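Sulfotransferase (Alicyclobacillus acidocaldarius subsp. acidocaldarius, PDB 3RNL) probably transfers sulfo groups as a member of the sulfotransferase family, and carries bound magnesium in the crystal. Local coordinates at residues R8-C19 and Y107-R117. Numbering follows the deposited sequence.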
# COMPACT_ATOMS: atom_id res chain seq x y z
N ARG A 8 12.61 -3.90 16.75
CA ARG A 8 11.24 -3.53 16.44
C ARG A 8 11.21 -2.57 15.25
O ARG A 8 12.21 -1.91 14.96
CB ARG A 8 10.55 -2.95 17.67
CG ARG A 8 11.36 -1.92 18.40
CD ARG A 8 11.29 -0.59 17.67
NE ARG A 8 11.01 0.51 18.58
CZ ARG A 8 10.53 1.68 18.18
NH1 ARG A 8 10.28 1.88 16.89
NH2 ARG A 8 10.30 2.65 19.06
N PRO A 9 10.07 -2.52 14.55
CA PRO A 9 9.97 -1.66 13.36
C PRO A 9 9.90 -0.19 13.73
O PRO A 9 9.31 0.19 14.75
CB PRO A 9 8.67 -2.12 12.71
CG PRO A 9 7.84 -2.62 13.87
CD PRO A 9 8.83 -3.27 14.81
N ASN A 10 10.66 0.62 13.02
CA ASN A 10 10.46 2.07 13.04
C ASN A 10 9.88 2.75 11.79
O ASN A 10 9.84 3.98 11.73
CB ASN A 10 11.68 2.78 13.60
CG ASN A 10 12.92 2.49 12.80
OD1 ASN A 10 12.83 2.12 11.65
ND2 ASN A 10 14.08 2.65 13.43
N PHE A 11 9.57 1.97 10.76
CA PHE A 11 8.85 2.52 9.62
C PHE A 11 7.94 1.46 9.02
O PHE A 11 8.14 0.25 9.25
CB PHE A 11 9.80 3.16 8.58
CG PHE A 11 10.54 2.18 7.69
CD1 PHE A 11 10.05 1.85 6.43
CD2 PHE A 11 11.77 1.66 8.10
CE1 PHE A 11 10.76 0.96 5.59
CE2 PHE A 11 12.48 0.78 7.27
CZ PHE A 11 11.97 0.43 6.02
N PHE A 12 6.92 1.90 8.29
CA PHE A 12 6.00 0.96 7.67
C PHE A 12 5.72 1.41 6.26
O PHE A 12 5.59 2.60 6.01
CB PHE A 12 4.67 0.93 8.45
CG PHE A 12 4.84 0.49 9.88
CD1 PHE A 12 4.85 -0.85 10.21
CD2 PHE A 12 4.99 1.43 10.89
CE1 PHE A 12 5.02 -1.25 11.52
CE2 PHE A 12 5.15 1.02 12.21
CZ PHE A 12 5.17 -0.32 12.52
N ILE A 13 5.64 0.45 5.35
CA ILE A 13 5.21 0.72 3.98
C ILE A 13 3.76 0.26 3.96
O ILE A 13 3.46 -0.92 4.14
CB ILE A 13 6.05 -0.08 2.98
CG1 ILE A 13 7.50 0.42 3.03
CG2 ILE A 13 5.48 0.08 1.56
CD1 ILE A 13 8.50 -0.47 2.25
N VAL A 14 2.84 1.22 3.85
CA VAL A 14 1.44 0.91 4.13
C VAL A 14 0.52 0.66 2.95
O VAL A 14 -0.67 0.38 3.13
CB VAL A 14 0.82 1.96 5.07
CG1 VAL A 14 1.63 2.05 6.36
CG2 VAL A 14 0.77 3.33 4.37
N GLY A 15 1.02 0.85 1.73
CA GLY A 15 0.14 0.70 0.57
C GLY A 15 0.56 1.76 -0.43
O GLY A 15 1.58 2.43 -0.22
N ALA A 16 -0.27 1.99 -1.45
CA ALA A 16 -1.52 1.25 -1.59
C ALA A 16 -1.27 -0.05 -2.35
O ALA A 16 -0.19 -0.24 -2.91
CB ALA A 16 -2.54 2.11 -2.34
N ALA A 17 -2.29 -0.89 -2.45
CA ALA A 17 -2.15 -2.18 -3.13
C ALA A 17 -2.07 -1.97 -4.64
O ALA A 17 -2.80 -1.14 -5.18
CB ALA A 17 -3.34 -3.09 -2.78
N LYS A 18 -1.21 -2.74 -5.31
CA LYS A 18 -0.97 -2.65 -6.76
C LYS A 18 -0.37 -1.30 -7.19
O LYS A 18 -0.56 -0.84 -8.32
CB LYS A 18 -2.24 -2.98 -7.58
CG LYS A 18 -2.93 -4.29 -7.18
CD LYS A 18 -1.94 -5.45 -7.10
CE LYS A 18 -1.29 -5.76 -8.44
NZ LYS A 18 -0.30 -6.90 -8.30
N CYS A 19 0.29 -0.64 -6.24
CA CYS A 19 1.05 0.59 -6.46
C CYS A 19 2.58 0.48 -6.59
O CYS A 19 3.27 1.50 -6.55
CB CYS A 19 0.63 1.69 -5.49
SG CYS A 19 -1.13 2.10 -5.78
N TYR A 107 4.04 2.66 18.28
CA TYR A 107 5.29 3.28 17.81
C TYR A 107 5.04 4.71 17.35
O TYR A 107 4.94 4.98 16.17
CB TYR A 107 5.85 2.47 16.64
CG TYR A 107 6.12 1.04 17.01
CD1 TYR A 107 7.07 0.73 17.97
CD2 TYR A 107 5.40 0.00 16.42
CE1 TYR A 107 7.31 -0.59 18.34
CE2 TYR A 107 5.65 -1.33 16.78
CZ TYR A 107 6.59 -1.61 17.73
OH TYR A 107 6.82 -2.92 18.09
N PRO A 108 4.92 5.64 18.31
CA PRO A 108 4.54 7.00 17.92
C PRO A 108 5.60 7.73 17.09
O PRO A 108 5.29 8.76 16.49
CB PRO A 108 4.34 7.71 19.27
CG PRO A 108 5.12 6.88 20.26
CD PRO A 108 5.02 5.47 19.77
N ASP A 109 6.83 7.23 17.08
CA ASP A 109 7.91 7.85 16.30
C ASP A 109 8.08 7.20 14.92
O ASP A 109 9.01 7.55 14.18
CB ASP A 109 9.22 7.80 17.09
CG ASP A 109 9.16 8.64 18.37
OD1 ASP A 109 8.44 9.67 18.39
OD2 ASP A 109 9.83 8.28 19.36
N ALA A 110 7.22 6.26 14.58
CA ALA A 110 7.36 5.56 13.30
C ALA A 110 7.22 6.47 12.08
O ALA A 110 6.45 7.42 12.09
CB ALA A 110 6.36 4.39 13.20
N LYS A 111 7.93 6.13 11.01
CA LYS A 111 7.76 6.84 9.74
C LYS A 111 6.94 6.00 8.78
O LYS A 111 6.95 4.77 8.85
CB LYS A 111 9.12 7.16 9.12
CG LYS A 111 9.91 8.16 9.96
CD LYS A 111 11.35 8.32 9.43
CE LYS A 111 12.17 9.14 10.44
NZ LYS A 111 13.62 9.26 10.10
N ILE A 112 6.19 6.66 7.91
CA ILE A 112 5.21 5.99 7.07
C ILE A 112 5.53 6.28 5.62
O ILE A 112 5.68 7.45 5.25
CB ILE A 112 3.81 6.55 7.35
CG1 ILE A 112 3.47 6.50 8.84
CG2 ILE A 112 2.76 5.84 6.47
CD1 ILE A 112 3.33 5.08 9.40
N LEU A 113 5.66 5.22 4.81
CA LEU A 113 5.80 5.37 3.35
C LEU A 113 4.53 4.94 2.66
O LEU A 113 4.03 3.84 2.90
CB LEU A 113 6.95 4.49 2.83
CG LEU A 113 8.35 5.01 3.19
CD1 LEU A 113 9.43 3.97 2.88
CD2 LEU A 113 8.63 6.30 2.41
N ILE A 114 4.02 5.80 1.78
CA ILE A 114 2.79 5.51 1.04
C ILE A 114 3.13 5.68 -0.42
O ILE A 114 3.74 6.68 -0.78
CB ILE A 114 1.70 6.55 1.38
CG1 ILE A 114 1.33 6.47 2.86
CG2 ILE A 114 0.46 6.36 0.47
CD1 ILE A 114 0.42 7.61 3.34
N MSE A 115 2.76 4.72 -1.27
CA MSE A 115 2.94 4.91 -2.72
C MSE A 115 1.58 4.87 -3.39
O MSE A 115 0.78 3.96 -3.13
CB MSE A 115 3.87 3.86 -3.34
CG MSE A 115 4.08 4.08 -4.84
SE MSE A 115 5.78 3.37 -5.50
CE MSE A 115 6.08 2.02 -4.17
N LEU A 116 1.30 5.85 -4.24
CA LEU A 116 -0.00 5.96 -4.88
C LEU A 116 0.15 5.93 -6.38
O LEU A 116 1.09 6.47 -6.93
CB LEU A 116 -0.70 7.27 -4.48
CG LEU A 116 -0.85 7.52 -2.98
CD1 LEU A 116 -1.46 8.91 -2.73
CD2 LEU A 116 -1.72 6.45 -2.33
N ARG A 117 -0.84 5.35 -7.04
CA ARG A 117 -0.84 5.25 -8.48
C ARG A 117 -2.20 5.76 -8.97
O ARG A 117 -3.18 5.66 -8.24
CB ARG A 117 -0.70 3.78 -8.83
CG ARG A 117 -0.73 3.49 -10.26
CD ARG A 117 -0.55 2.03 -10.43
NE ARG A 117 -0.34 1.68 -11.82
CZ ARG A 117 -0.15 0.44 -12.22
NH1 ARG A 117 -0.14 -0.56 -11.34
NH2 ARG A 117 0.05 0.20 -13.50
O HOH W 1 8.16 4.92 18.38
O HOH W 2 11.29 6.47 13.04
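One face of the R8 guanidinium is covered by Y107 CD1, which lies over its centre, 3.6 Å from NH1, the two planes 44° apart. P9 O lies over the centre of one face of the Y107 ring, and P9 CG touches its CE2 at 3.9 Å. Bends at chi2 and chi3 let R8 NH1 donate to P9 O from above the carbonyl plane while a water joins NH2 to D109 N. With an alanine here, P9 O would probably lose this donor and the CD1 side of the tyrosine ring its cover. Edge-on, the F12 ring meets Y107 CD2 through CZ and A110 CB through CE2 (3.7 Å). These contacts sit at the start of two neighbouring parallel strands, 11-13 and 111-116, inside the five-stranded sheet of a P-loop-like sulfotransferase fold. Backbone bonds zip them together, from K111 N to N10 O through L113 N to F12 O, the latter nearly straight at 177°. Further along, the cis peptide between G15 and A16 presents both its groups to M115: G15 O accepts from M115 N, and A16 N donates to M115 O. On the face carrying F11, I13 and L113, L113 CD1 packs 4.0 Å from I13 CG1. At the far end the extended R117 chain brings NH1 to K18 O, in the guanidinium plane, at 3.1 Å.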